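Local coordinates for spindle pole body-associated protein VIK1 (PDB 2O0A) that recruits the kinesin Kar3 to microtubules and cross-links antiparallel microtubules with it, its C-terminal part having a kinesin motor fold without a nucleotide-binding site, at residues Ile226-Leu231 with Glu235-Ser240; Gln35-Asn40 with Lys274-Leu279; Ala30-Gln35 with Gly48-Gly53. All coordinates share one frame; numbering follows the deposited sequence.

Contact 1: Ile226-Leu231 with Glu235-Ser240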
ATOM      1  N   ILE A 226       5.051   0.258   0.713  1.00 10.67           N
ATOM      2  CA  ILE A 226       5.938   0.015  -0.415  1.00 11.82           C
ATOM      3  C   ILE A 226       5.387   0.767  -1.623  1.00 11.90           C
ATOM      4  O   ILE A 226       4.215   0.628  -1.956  1.00 12.51           O
ATOM      5  CB  ILE A 226       6.036  -1.497  -0.717  1.00 11.94           C
ATOM      6  CG1 ILE A 226       6.590  -2.256   0.488  1.00 14.04           C
ATOM      7  CG2 ILE A 226       6.832  -1.735  -2.013  1.00 14.00           C
ATOM      8  CD1 ILE A 226       7.981  -1.808   0.942  1.00 16.82           C
ATOM      9  N   GLU A 227       6.231   1.588  -2.265  1.00 11.65           N
ATOM     10  CA  GLU A 227       5.822   2.317  -3.456  1.00 12.53           C
ATOM     11  C   GLU A 227       6.581   1.782  -4.662  1.00 12.95           C
ATOM     12  O   GLU A 227       7.806   1.862  -4.725  1.00 13.74           O
ATOM     13  CB  GLU A 227       6.060   3.816  -3.298  1.00 12.68           C
ATOM     14  CG  GLU A 227       5.115   4.454  -2.294  1.00 13.21           C
ATOM     15  CD  GLU A 227       5.457   5.911  -2.043  1.00 16.94           C
ATOM     16  OE1 GLU A 227       6.283   6.186  -1.155  1.00 21.95           O
ATOM     17  OE2 GLU A 227       4.880   6.769  -2.715  1.00 19.83           O
ATOM     18  N   LEU A 228       5.833   1.238  -5.607  1.00 13.52           N
ATOM     19  CA  LEU A 228       6.383   0.840  -6.892  1.00 14.52           C
ATOM     20  C   LEU A 228       5.690   1.732  -7.911  1.00 14.94           C
ATOM     21  O   LEU A 228       4.609   1.415  -8.365  1.00 14.21           O
ATOM     22  CB  LEU A 228       6.113  -0.641  -7.145  1.00 15.23           C
ATOM     23  CG  LEU A 228       6.852  -1.612  -6.219  1.00 15.86           C
ATOM     24  CD1 LEU A 228       6.183  -2.951  -6.193  1.00 16.16           C
ATOM     25  CD2 LEU A 228       8.335  -1.705  -6.631  1.00 17.87           C
ATOM     26  N   ASN A 229       6.309   2.866  -8.236  1.00 16.80           N
ATOM     27  CA  ASN A 229       5.544   3.980  -8.824  1.00 18.11           C
ATOM     28  C   ASN A 229       5.874   4.292 -10.287  1.00 19.61           C
ATOM     29  O   ASN A 229       5.545   5.375 -10.792  1.00 19.71           O
ATOM     30  CB  ASN A 229       5.641   5.250  -7.956  1.00 18.26           C
ATOM     31  CG  ASN A 229       4.874   5.144  -6.621  1.00 18.07           C
ATOM     32  OD1 ASN A 229       4.235   4.119  -6.298  1.00 18.85           O
ATOM     33  ND2 ASN A 229       4.941   6.219  -5.843  1.00 19.46           N
ATOM     34  N   ASN A 230       6.500   3.332 -10.956  1.00 20.50           N
ATOM     35  CA  ASN A 230       6.623   3.357 -12.417  1.00 21.64           C
ATOM     36  C   ASN A 230       6.610   1.937 -12.989  1.00 21.98           C
ATOM     37  O   ASN A 230       6.781   0.970 -12.238  1.00 21.76           O
ATOM     38  CB  ASN A 230       7.843   4.183 -12.861  1.00 22.54           C
ATOM     39  CG  ASN A 230       9.134   3.738 -12.207  1.00 24.13           C
ATOM     40  OD1 ASN A 230       9.877   4.565 -11.665  0.50 26.65           O
ATOM     41  ND2 ASN A 230       9.426   2.442 -12.270  1.00 24.68           N
ATOM     42  N   LEU A 231       6.367   1.804 -14.299  1.00 22.64           N
ATOM     43  CA  LEU A 231       6.175   0.472 -14.895  1.00 23.40           C
ATOM     44  C   LEU A 231       7.392  -0.421 -14.730  1.00 22.90           C
ATOM     45  O   LEU A 231       7.251  -1.614 -14.457  1.00 22.52           O
ATOM     46  CB  LEU A 231       5.781   0.535 -16.384  1.00 23.67           C
ATOM     47  CG  LEU A 231       5.458  -0.841 -17.000  1.00 23.87           C
ATOM     48  CD1 LEU A 231       4.177  -1.457 -16.430  1.00 24.94           C
ATOM     49  CD2 LEU A 231       5.370  -0.777 -18.520  1.00 24.98           C
ATOM     50  N   GLU A 235       7.384  -4.073 -13.006  1.00 23.75           N
ATOM     51  CA  GLU A 235       7.833  -5.232 -13.758  1.00 24.76           C
ATOM     52  C   GLU A 235       8.928  -5.991 -13.033  1.00 24.69           C
ATOM     53  O   GLU A 235       8.973  -7.224 -13.086  1.00 24.83           O
ATOM     54  CB  GLU A 235       8.318  -4.808 -15.136  1.00 25.01           C
ATOM     55  CG  GLU A 235       7.201  -4.396 -16.063  1.00 27.81           C
ATOM     56  CD  GLU A 235       7.718  -3.879 -17.388  1.00 31.36           C
ATOM     57  OE1 GLU A 235       8.896  -3.452 -17.454  1.00 34.16           O
ATOM     58  OE2 GLU A 235       6.931  -3.883 -18.356  1.00 32.84           O
ATOM     59  N   GLN A 236       9.788  -5.248 -12.336  1.00 25.33           N
ATOM     60  CA  GLN A 236      10.812  -5.845 -11.485  1.00 25.27           C
ATOM     61  C   GLN A 236      10.156  -6.662 -10.370  1.00 25.12           C
ATOM     62  O   GLN A 236      10.552  -7.794 -10.107  1.00 25.42           O
ATOM     63  CB  GLN A 236      11.760  -4.777 -10.934  1.00 26.02           C
ATOM     64  CG  GLN A 236      13.136  -5.303 -10.553  0.10 25.44           C
ATOM     65  CD  GLN A 236      14.160  -4.199 -10.354  0.10 25.48           C
ATOM     66  OE1 GLN A 236      14.921  -4.214  -9.388  0.10 25.81           O
ATOM     67  NE2 GLN A 236      14.186  -3.235 -11.271  0.10 25.59           N
ATOM     68  N   PHE A 237       9.115  -6.104  -9.748  1.00 24.25           N
ATOM     69  CA  PHE A 237       8.304  -6.851  -8.794  1.00 24.03           C
ATOM     70  C   PHE A 237       7.756  -8.126  -9.431  1.00 24.06           C
ATOM     71  O   PHE A 237       7.873  -9.218  -8.879  1.00 24.02           O
ATOM     72  CB  PHE A 237       7.174  -5.955  -8.259  1.00 23.09           C
ATOM     73  CG  PHE A 237       5.974  -6.697  -7.731  1.00 22.77           C
ATOM     74  CD1 PHE A 237       6.062  -7.504  -6.597  1.00 23.73           C
ATOM     75  CD2 PHE A 237       4.733  -6.559  -8.351  1.00 21.92           C
ATOM     76  CE1 PHE A 237       4.931  -8.169  -6.104  1.00 23.37           C
ATOM     77  CE2 PHE A 237       3.611  -7.214  -7.872  1.00 22.51           C
ATOM     78  CZ  PHE A 237       3.703  -8.022  -6.743  1.00 22.46           C
ATOM     79  N   ASP A 238       7.166  -7.987 -10.614  1.00 24.73           N
ATOM     80  CA  ASP A 238       6.562  -9.131 -11.283  1.00 25.17           C
ATOM     81  C   ASP A 238       7.589 -10.222 -11.589  1.00 25.66           C
ATOM     82  O   ASP A 238       7.340 -11.396 -11.326  1.00 25.14           O
ATOM     83  CB  ASP A 238       5.886  -8.690 -12.579  1.00 24.67           C
ATOM     84  CG  ASP A 238       5.176  -9.829 -13.273  1.00 25.38           C
ATOM     85  OD1 ASP A 238       4.120 -10.249 -12.769  1.00 25.19           O
ATOM     86  OD2 ASP A 238       5.677 -10.313 -14.319  1.00 25.98           O
ATOM     87  N   LYS A 239       8.721  -9.808 -12.157  1.00 27.21           N
ATOM     88  CA  LYS A 239       9.822 -10.717 -12.499  1.00 28.64           C
ATOM     89  C   LYS A 239      10.401 -11.374 -11.265  1.00 29.18           C
ATOM     90  O   LYS A 239      10.549 -12.597 -11.219  1.00 29.74           O
ATOM     91  CB  LYS A 239      10.933  -9.970 -13.236  1.00 28.95           C
ATOM     92  CG  LYS A 239      10.983 -10.209 -14.730  0.10 29.47           C
ATOM     93  CD  LYS A 239      12.185  -9.522 -15.353  0.10 30.61           C
ATOM     94  CE  LYS A 239      12.022  -8.010 -15.362  1.00 32.06           C
ATOM     95  NZ  LYS A 239      13.094  -7.342 -16.152  0.10 31.85           N
ATOM     96  N   SER A 240      10.715 -10.553 -10.264  1.00 29.55           N
ATOM     97  CA  SER A 240      11.388 -11.025  -9.054  1.00 29.51           C
ATOM     98  C   SER A 240      10.507 -11.866  -8.133  1.00 29.53           C
ATOM     99  O   SER A 240      11.031 -12.658  -7.353  1.00 29.79           O
ATOM    100  CB  SER A 240      11.983  -9.850  -8.274  0.50 29.45           C
ATOM    101  OG  SER A 240      11.000  -9.213  -7.477  0.50 28.83           O
TER

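Contact 2: Gln35-Asn40 with Lys274-Leu279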
ATOM      1  N   GLN A  35     -12.119   8.174 -15.864  1.00 20.07           N
ATOM      2  CA  GLN A  35     -12.159   9.181 -16.924  1.00 20.67           C
ATOM      3  C   GLN A  35     -10.864   9.224 -17.736  1.00 21.27           C
ATOM      4  O   GLN A  35     -10.849   9.722 -18.870  1.00 21.02           O
ATOM      5  CB  GLN A  35     -12.528  10.553 -16.343  1.00 21.52           C
ATOM      6  CG  GLN A  35     -11.386  11.278 -15.653  1.00 22.14           C
ATOM      7  CD  GLN A  35     -11.075  10.778 -14.239  1.00 25.56           C
ATOM      8  OE1 GLN A  35     -11.729   9.877 -13.699  1.00 24.47           O
ATOM      9  NE2 GLN A  35     -10.049  11.366 -13.640  1.00 26.60           N
ATOM     10  N   ASN A  36      -9.780   8.695 -17.166  1.00 20.59           N
ATOM     11  CA  ASN A  36      -8.488   8.635 -17.865  1.00 21.58           C
ATOM     12  C   ASN A  36      -8.098   7.237 -18.334  1.00 21.23           C
ATOM     13  O   ASN A  36      -6.955   7.000 -18.742  1.00 22.68           O
ATOM     14  CB  ASN A  36      -7.380   9.267 -17.015  1.00 22.20           C
ATOM     15  CG  ASN A  36      -7.615  10.740 -16.773  1.00 23.71           C
ATOM     16  OD1 ASN A  36      -8.462  11.376 -17.430  1.00 24.14           O
ATOM     17  ND2 ASN A  36      -6.869  11.302 -15.832  1.00 26.60           N
ATOM     18  N   LEU A  37      -9.061   6.328 -18.291  1.00 20.11           N
ATOM     19  CA  LEU A  37      -8.863   4.959 -18.729  1.00 19.72           C
ATOM     20  C   LEU A  37      -9.668   4.709 -20.006  1.00 20.73           C
ATOM     21  O   LEU A  37     -10.549   5.507 -20.350  1.00 20.27           O
ATOM     22  CB  LEU A  37      -9.250   3.978 -17.609  1.00 19.57           C
ATOM     23  CG  LEU A  37      -8.276   3.946 -16.424  1.00 18.52           C
ATOM     24  CD1 LEU A  37      -8.870   3.126 -15.274  1.00 19.21           C
ATOM     25  CD2 LEU A  37      -6.914   3.373 -16.870  1.00 19.37           C
ATOM     26  N   PRO A  38      -9.345   3.635 -20.740  1.00 20.84           N
ATOM     27  CA  PRO A  38     -10.057   3.389 -21.999  1.00 21.56           C
ATOM     28  C   PRO A  38     -11.568   3.243 -21.839  1.00 22.12           C
ATOM     29  O   PRO A  38     -12.048   2.691 -20.848  1.00 21.83           O
ATOM     30  CB  PRO A  38      -9.418   2.095 -22.500  1.00 21.45           C
ATOM     31  CG  PRO A  38      -8.031   2.156 -21.947  1.00 23.07           C
ATOM     32  CD  PRO A  38      -8.288   2.630 -20.538  1.00 20.65           C
ATOM     33  N   GLU A  39     -12.308   3.758 -22.822  1.00 22.98           N
ATOM     34  CA  GLU A  39     -13.776   3.725 -22.763  1.00 24.42           C
ATOM     35  C   GLU A  39     -14.341   2.306 -22.846  1.00 25.06           C
ATOM     36  O   GLU A  39     -15.456   2.056 -22.377  1.00 25.79           O
ATOM     37  CB  GLU A  39     -14.399   4.626 -23.841  1.00 24.83           C
ATOM     38  CG  GLU A  39     -14.102   6.103 -23.648  1.00 25.97           C
ATOM     39  CD  GLU A  39     -14.794   7.002 -24.660  0.10 24.58           C
ATOM     40  OE1 GLU A  39     -15.786   6.570 -25.284  0.10 24.37           O
ATOM     41  OE2 GLU A  39     -14.342   8.156 -24.823  0.10 24.25           O
ATOM     42  N   ASN A  40     -13.571   1.382 -23.416  1.00 25.72           N
ATOM     43  CA  ASN A  40     -13.999  -0.008 -23.558  1.00 26.22           C
ATOM     44  C   ASN A  40     -13.704  -0.865 -22.328  1.00 26.20           C
ATOM     45  O   ASN A  40     -14.060  -2.047 -22.292  1.00 26.84           O
ATOM     46  CB  ASN A  40     -13.390  -0.650 -24.815  1.00 26.42           C
ATOM     47  CG  ASN A  40     -11.894  -0.886 -24.698  0.10 26.26           C
ATOM     48  OD1 ASN A  40     -11.171  -0.100 -24.089  0.10 26.53           O
ATOM     49  ND2 ASN A  40     -11.423  -1.973 -25.295  0.10 26.59           N
ATOM     50  N   LYS A 274      -2.070   3.363 -21.270  1.00 24.99           N
ATOM     51  CA  LYS A 274      -1.028   2.567 -21.928  1.00 25.11           C
ATOM     52  C   LYS A 274      -0.542   1.402 -21.064  1.00 25.20           C
ATOM     53  O   LYS A 274      -0.175   0.363 -21.582  1.00 25.28           O
ATOM     54  CB  LYS A 274       0.132   3.435 -22.426  1.00 25.91           C
ATOM     55  CG  LYS A 274       0.968   4.081 -21.351  1.00 27.63           C
ATOM     56  CD  LYS A 274       2.174   4.757 -21.981  0.60 28.21           C
ATOM     57  CE  LYS A 274       3.322   4.850 -21.003  0.70 28.64           C
ATOM     58  NZ  LYS A 274       4.637   4.911 -21.711  0.40 29.11           N
ATOM     59  N   ASN A 275      -0.625   1.564 -19.745  1.00 24.80           N
ATOM     60  CA  ASN A 275      -0.134   0.544 -18.821  1.00 24.75           C
ATOM     61  C   ASN A 275      -1.191  -0.318 -18.133  1.00 24.06           C
ATOM     62  O   ASN A 275      -0.851  -1.259 -17.420  1.00 23.78           O
ATOM     63  CB  ASN A 275       0.790   1.184 -17.778  1.00 24.69           C
ATOM     64  CG  ASN A 275       2.023   1.813 -18.405  1.00 26.65           C
ATOM     65  OD1 ASN A 275       2.452   2.894 -18.006  1.00 29.35           O
ATOM     66  ND2 ASN A 275       2.588   1.139 -19.400  1.00 28.40           N
ATOM     67  N   VAL A 276      -2.467  -0.032 -18.375  1.00 23.47           N
ATOM     68  CA  VAL A 276      -3.525  -0.697 -17.624  1.00 23.13           C
ATOM     69  C   VAL A 276      -3.563  -2.224 -17.818  1.00 22.78           C
ATOM     70  O   VAL A 276      -3.762  -2.952 -16.858  1.00 22.38           O
ATOM     71  CB  VAL A 276      -4.906  -0.031 -17.848  1.00 22.72           C
ATOM     72  CG1 VAL A 276      -5.479  -0.361 -19.236  1.00 24.04           C
ATOM     73  CG2 VAL A 276      -5.887  -0.419 -16.731  1.00 23.26           C
ATOM     74  N   ASN A 277      -3.330  -2.711 -19.036  1.00 22.50           N
ATOM     75  CA  ASN A 277      -3.444  -4.140 -19.284  1.00 22.45           C
ATOM     76  C   ASN A 277      -2.411  -4.999 -18.529  1.00 21.79           C
ATOM     77  O   ASN A 277      -2.739  -6.081 -18.030  1.00 22.01           O
ATOM     78  CB  ASN A 277      -3.484  -4.426 -20.796  1.00 23.14           C
ATOM     79  CG  ASN A 277      -4.683  -3.760 -21.490  0.50 23.93           C
ATOM     80  OD1 ASN A 277      -5.654  -3.363 -20.846  0.50 25.75           O
ATOM     81  ND2 ASN A 277      -4.616  -3.649 -22.812  0.60 25.58           N
ATOM     82  N   LYS A 278      -1.179  -4.494 -18.427  1.00 21.30           N
ATOM     83  CA  LYS A 278      -0.114  -5.140 -17.664  1.00 21.28           C
ATOM     84  C   LYS A 278      -0.456  -5.182 -16.179  1.00 19.95           C
ATOM     85  O   LYS A 278      -0.285  -6.218 -15.524  1.00 20.08           O
ATOM     86  CB  LYS A 278       1.204  -4.400 -17.877  1.00 21.92           C
ATOM     87  CG  LYS A 278       1.853  -4.703 -19.226  1.00 25.07           C
ATOM     88  CD  LYS A 278       2.991  -5.672 -19.072  1.00 28.24           C
ATOM     89  CE  LYS A 278       4.083  -5.439 -20.125  1.00 29.64           C
ATOM     90  NZ  LYS A 278       3.586  -5.600 -21.525  1.00 30.58           N
ATOM     91  N   LEU A 279      -0.952  -4.058 -15.658  1.00 19.71           N
ATOM     92  CA  LEU A 279      -1.360  -3.989 -14.254  1.00 19.18           C
ATOM     93  C   LEU A 279      -2.543  -4.921 -13.958  1.00 18.47           C
ATOM     94  O   LEU A 279      -2.589  -5.558 -12.901  1.00 17.75           O
ATOM     95  CB  LEU A 279      -1.619  -2.536 -13.799  1.00 18.80           C
ATOM     96  CG  LEU A 279      -0.398  -1.748 -13.261  1.00 19.94           C
ATOM     97  CD1 LEU A 279       0.760  -1.637 -14.254  1.00 20.41           C
ATOM     98  CD2 LEU A 279      -0.771  -0.357 -12.719  1.00 21.42           C
TER

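Contact 3: Ala30-Gln35 with Gly48-Gly53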
ATOM      1  N   ALA A  30      -8.301  -2.210  -6.598  1.00 13.56           N
ATOM      2  CA  ALA A  30      -8.025  -1.302  -7.712  1.00 13.09           C
ATOM      3  C   ALA A  30      -8.562   0.073  -7.371  1.00 12.94           C
ATOM      4  O   ALA A  30      -9.725   0.210  -6.983  1.00 15.09           O
ATOM      5  CB  ALA A  30      -8.686  -1.823  -8.996  1.00 14.14           C
ATOM      6  N   TYR A  31      -7.721   1.092  -7.502  1.00 13.44           N
ATOM      7  CA  TYR A  31      -8.107   2.464  -7.231  1.00 13.75           C
ATOM      8  C   TYR A  31      -7.990   3.167  -8.578  1.00 14.09           C
ATOM      9  O   TYR A  31      -6.888   3.367  -9.085  1.00 14.14           O
ATOM     10  CB  TYR A  31      -7.141   3.029  -6.188  1.00 14.94           C
ATOM     11  CG  TYR A  31      -7.507   4.333  -5.520  1.00 13.85           C
ATOM     12  CD1 TYR A  31      -8.801   4.871  -5.586  1.00 14.01           C
ATOM     13  CD2 TYR A  31      -6.561   5.008  -4.755  1.00 15.81           C
ATOM     14  CE1 TYR A  31      -9.110   6.070  -4.943  1.00 13.86           C
ATOM     15  CE2 TYR A  31      -6.860   6.183  -4.107  1.00 15.77           C
ATOM     16  CZ  TYR A  31      -8.135   6.712  -4.194  1.00 14.98           C
ATOM     17  OH  TYR A  31      -8.380   7.902  -3.545  1.00 16.18           O
ATOM     18  N   VAL A  32      -9.125   3.527  -9.165  1.00 14.55           N
ATOM     19  CA  VAL A  32      -9.151   3.780 -10.610  1.00 15.48           C
ATOM     20  C   VAL A  32      -9.590   5.191 -10.964  1.00 16.09           C
ATOM     21  O   VAL A  32     -10.482   5.744 -10.310  1.00 17.23           O
ATOM     22  CB  VAL A  32     -10.045   2.741 -11.357  1.00 14.91           C
ATOM     23  CG1 VAL A  32      -9.613   1.303 -11.060  1.00 16.83           C
ATOM     24  CG2 VAL A  32     -11.531   2.958 -11.063  1.00 16.40           C
ATOM     25  N   MET A  33      -8.963   5.768 -11.992  1.00 16.56           N
ATOM     26  CA  MET A  33      -9.404   7.040 -12.560  1.00 17.75           C
ATOM     27  C   MET A  33     -10.102   6.758 -13.898  1.00 17.76           C
ATOM     28  O   MET A  33      -9.463   6.811 -14.949  1.00 18.38           O
ATOM     29  CB  MET A  33      -8.227   8.003 -12.744  1.00 18.60           C
ATOM     30  CG  MET A  33      -7.756   8.607 -11.448  1.00 22.52           C
ATOM     31  SD  MET A  33      -8.867   9.913 -10.917  0.50 25.33           S
ATOM     32  CE  MET A  33      -7.863  11.349 -11.276  0.10 24.50           C
ATOM     33  N   GLU A  34     -11.395   6.412 -13.819  1.00 18.47           N
ATOM     34  CA  GLU A  34     -12.163   5.915 -14.961  1.00 19.10           C
ATOM     35  C   GLU A  34     -12.087   6.879 -16.150  1.00 19.50           C
ATOM     36  O   GLU A  34     -11.984   6.451 -17.304  1.00 20.05           O
ATOM     37  CB  GLU A  34     -13.634   5.642 -14.578  1.00 19.70           C
ATOM     38  CG  GLU A  34     -14.475   5.172 -15.773  1.00 19.70           C
ATOM     39  CD  GLU A  34     -15.869   4.714 -15.425  0.50 19.09           C
ATOM     40  OE1 GLU A  34     -16.171   4.460 -14.244  1.00 20.69           O
ATOM     41  OE2 GLU A  34     -16.665   4.580 -16.371  1.00 21.18           O
ATOM     42  N   GLN A  35     -12.119   8.174 -15.864  1.00 20.07           N
ATOM     43  CA  GLN A  35     -12.159   9.181 -16.924  1.00 20.67           C
ATOM     44  C   GLN A  35     -10.864   9.224 -17.736  1.00 21.27           C
ATOM     45  O   GLN A  35     -10.849   9.722 -18.870  1.00 21.02           O
ATOM     46  CB  GLN A  35     -12.528  10.553 -16.343  1.00 21.52           C
ATOM     47  CG  GLN A  35     -11.386  11.278 -15.653  1.00 22.14           C
ATOM     48  CD  GLN A  35     -11.075  10.778 -14.239  1.00 25.56           C
ATOM     49  OE1 GLN A  35     -11.729   9.877 -13.699  1.00 24.47           O
ATOM     50  NE2 GLN A  35     -10.049  11.366 -13.640  1.00 26.60           N
ATOM     51  N   GLY A  48     -16.773  -5.474  -7.880  1.00 20.39           N
ATOM     52  CA  GLY A  48     -15.316  -5.383  -7.902  1.00 20.33           C
ATOM     53  C   GLY A  48     -14.720  -6.020  -9.138  1.00 19.99           C
ATOM     54  O   GLY A  48     -13.790  -6.808  -9.053  1.00 20.54           O
ATOM     55  N   VAL A  49     -15.268  -5.676 -10.292  1.00 20.15           N
ATOM     56  CA  VAL A  49     -14.834  -6.295 -11.538  1.00 20.43           C
ATOM     57  C   VAL A  49     -14.419  -5.223 -12.543  1.00 20.43           C
ATOM     58  O   VAL A  49     -15.101  -4.224 -12.688  1.00 20.90           O
ATOM     59  CB  VAL A  49     -15.971  -7.159 -12.157  1.00 20.55           C
ATOM     60  CG1 VAL A  49     -15.451  -7.911 -13.353  1.00 21.90           C
ATOM     61  CG2 VAL A  49     -16.527  -8.133 -11.129  1.00 21.77           C
ATOM     62  N   ILE A  50     -13.290  -5.436 -13.218  1.00 20.98           N
ATOM     63  CA  ILE A  50     -12.923  -4.656 -14.398  1.00 21.35           C
ATOM     64  C   ILE A  50     -12.827  -5.643 -15.559  1.00 21.88           C
ATOM     65  O   ILE A  50     -12.083  -6.627 -15.489  1.00 21.77           O
ATOM     66  CB  ILE A  50     -11.584  -3.904 -14.235  1.00 20.80           C
ATOM     67  CG1 ILE A  50     -11.622  -3.017 -12.989  1.00 20.79           C
ATOM     68  CG2 ILE A  50     -11.262  -3.074 -15.495  1.00 21.61           C
ATOM     69  CD1 ILE A  50     -10.277  -2.389 -12.646  1.00 19.40           C
ATOM     70  N   THR A  51     -13.602  -5.379 -16.604  1.00 22.94           N
ATOM     71  CA  THR A  51     -13.651  -6.247 -17.774  1.00 23.92           C
ATOM     72  C   THR A  51     -13.117  -5.528 -19.005  1.00 24.32           C
ATOM     73  O   THR A  51     -13.529  -4.406 -19.292  1.00 23.60           O
ATOM     74  CB  THR A  51     -15.098  -6.690 -18.056  1.00 23.86           C
ATOM     75  OG1 THR A  51     -15.608  -7.409 -16.926  1.00 24.86           O
ATOM     76  CG2 THR A  51     -15.163  -7.590 -19.287  1.00 24.03           C
ATOM     77  N   GLN A  52     -12.195  -6.179 -19.717  1.00 25.78           N
ATOM     78  CA  GLN A  52     -11.698  -5.662 -20.994  1.00 27.13           C
ATOM     79  C   GLN A  52     -12.759  -5.913 -22.064  1.00 27.67           C
ATOM     80  O   GLN A  52     -13.129  -7.053 -22.320  1.00 28.29           O
ATOM     81  CB  GLN A  52     -10.372  -6.325 -21.367  1.00 26.95           C
ATOM     82  CG  GLN A  52      -9.166  -5.814 -20.587  1.00 27.67           C
ATOM     83  CD  GLN A  52      -7.902  -6.621 -20.843  0.60 27.77           C
ATOM     84  OE1 GLN A  52      -7.961  -7.788 -21.237  1.00 29.84           O
ATOM     85  NE2 GLN A  52      -6.748  -6.000 -20.610  0.80 28.43           N
ATOM     86  N   GLY A  53     -13.258  -4.836 -22.668  1.00 28.59           N
ATOM     87  CA  GLY A  53     -14.435  -4.898 -23.545  1.00 29.31           C
ATOM     88  C   GLY A  53     -14.304  -5.669 -24.847  1.00 29.72           C
ATOM     89  O   GLY A  53     -15.310  -6.140 -25.388  0.70 29.78           O
TER

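Contact 1: Ile226-Leu231 with Glu235-Ser240
A strand-to-helix turn of the kinesin-like motor fold brings Leu231 and Glu235 together, and Leu228 onto Phe237, where strand 221-228 runs out into helix 231-243. Asn230 holds the N-cap position. One step on, Leu231 O receives Glu235 N at 2.9 Å with an N-H...O angle of 152°, an i to i+4 bond of the first helical turn. The same carbonyl is flanked by the Glu235 side chain, whose CG lies 3.2 Å from Leu231 O. From there the glutamate runs out extended and crosses the leucine aslant, so that Glu235 OE2 comes to rest 3.5 Å from Leu231 CD2. Here a carboxylate oxygen meets a methyl group, a van der Waals contact with no polar bond in it. Both residues also reach helix 276-289, Leu231 at Leu279 and Glu235 at Lys278.

The inner half of the contact is apolar. Leu228 CD1 approaches Phe237 CB to 3.8 Å and Phe237 CG to 4.1 Å, the two side chains lying nearly perpendicular. Phe237 starts toward the strand, but with CG roughly opposite the backbone N (chi1 156°) its ring swings away from Leu228 to Leu255 and Ile282 on two other helices. Leu228 meets Met198 of the adjoining strand as well. On the side of the strand turned from the helix, Asn229 ND2 donates to Glu227 OE2 at 3.2 Å, arriving from above the carboxylate plane, while Glu227 OE1 pairs with Arg108. A central strand of the main sheet passing through a short turn into a helix packed beside it recalls the switch II region of active kinesins, to which this segment probably corresponds.

Contact 2: Gln35-Asn40 with Lys274-Leu279
The backbone oxygen of Asn36 accepts a hydrogen bond from Ser273 OG, tying together the two chain pieces whose side chains meet next door, Leu37 and Pro38 against Val276. Across the segments themselves the contact is purely apolar, and one valine supplies its whole helical side. Val276, in helix 276-289, spreads its two methyls over neighbouring residues of the loop. CG2 touches Leu37 CD2 at 3.9 Å, and the valine CB stands 4.1 Å from that same Leu37 CD2. The other branch, CG1, looks to the proline ring, with Val276 CG1 to Pro38 CD at 4.3 Å, a looser approach. This division follows from the valine rotamer: chi1 of 74° lodges CG1 between the backbone N and the carbonyl carbon and leaves CG2 opposite the N.

Leu37 enters at a slant and offers a single methyl, CD2. The backbones keep well apart, Leu37 CA and Val276 CA being 7.9 Å from each other. Leu37 and Val276 are buried, whereas Pro38 lies nearer the surface and also rests on Ser273. A further polar link, a weak hydrogen bond from Gln52 NE2 to Asn277 OD1, joins helix 276-289 to strand 49-52. Leu270, at the end of strand 265-270, touches both Leu37 and Val276 and floors the contact. Strand 41-44 adds Phe43 beside Leu37 and Leu41 beside Val276, while one turn further along the helix Leu279 packs on Ile234 of helix 231-243.

Contact 3: Ala30-Gln35 with Gly48-Gly53
Ile50 reaches Ala30 and Val32 with one atom, the methyl at the end of its longer branch. The side chain leaves strand 49-52 in the direction of strand 27-32, but Ile50 CB is still 6.3 Å from Ala30 CB. CG1, set opposite the carbonyl carbon (chi1 -55°), carries the chain onward, yet Ile50 CG1 remains 5.1 Å from Ala30 CB. Because chi2 is 172°, the branch is fully stretched and CD1 arrives at the other strand. There Ile50 CD1 lies 4.0 Å from Ala30 CB. It is 4.1 Å from Val32 CG1, the valine and isoleucine meeting tip to tip. Ala30 and Val32 are two residues apart and project from the same face of their strand, so the methyl touches both at once.

Around this meeting point Leu41, Phe43, Val64 and Leu270 also pack on Ile50, while Tyr31 points to the opposite face of its strand, near His67 and Phe75. The small antiparallel sheet of strands 41-44, 49-52 and 58-60 is thereby set against the main sheet, as in the corresponding small lobe of the kinesin motor domain. Just before Ile50, Gly48 and Val49 both face Asp44 in a G1 beta bulge, the glycine taking positive phi.

Only methyl groups take part, and all three residues are buried. The contact therefore probably rests on dispersion and the exclusion of water, with nothing directional between these two segments.

Overall arrangement
Contacts 2 and 3 are close neighbours, their centres about 8 Å apart; they share Gln35 and touch again where Leu37 meets Val32. Contact 1 lies farther off, about 18 Å from contact 2 and 20 Å from contact 3, centre to centre. Along the chain the segments of contacts 2 and 3 alternate: 30-35, 35-40, 48-53, then 274-279; contact 1 lies within the long span of contact 2. Leu231 bridges contacts 1 and 2 by packing on Asn275. Contacts 1 and 3 both reach the main sheet; together the three tie the small three-stranded sheet, helix 276-289 and helix 231-243 to it in one motor-like domain.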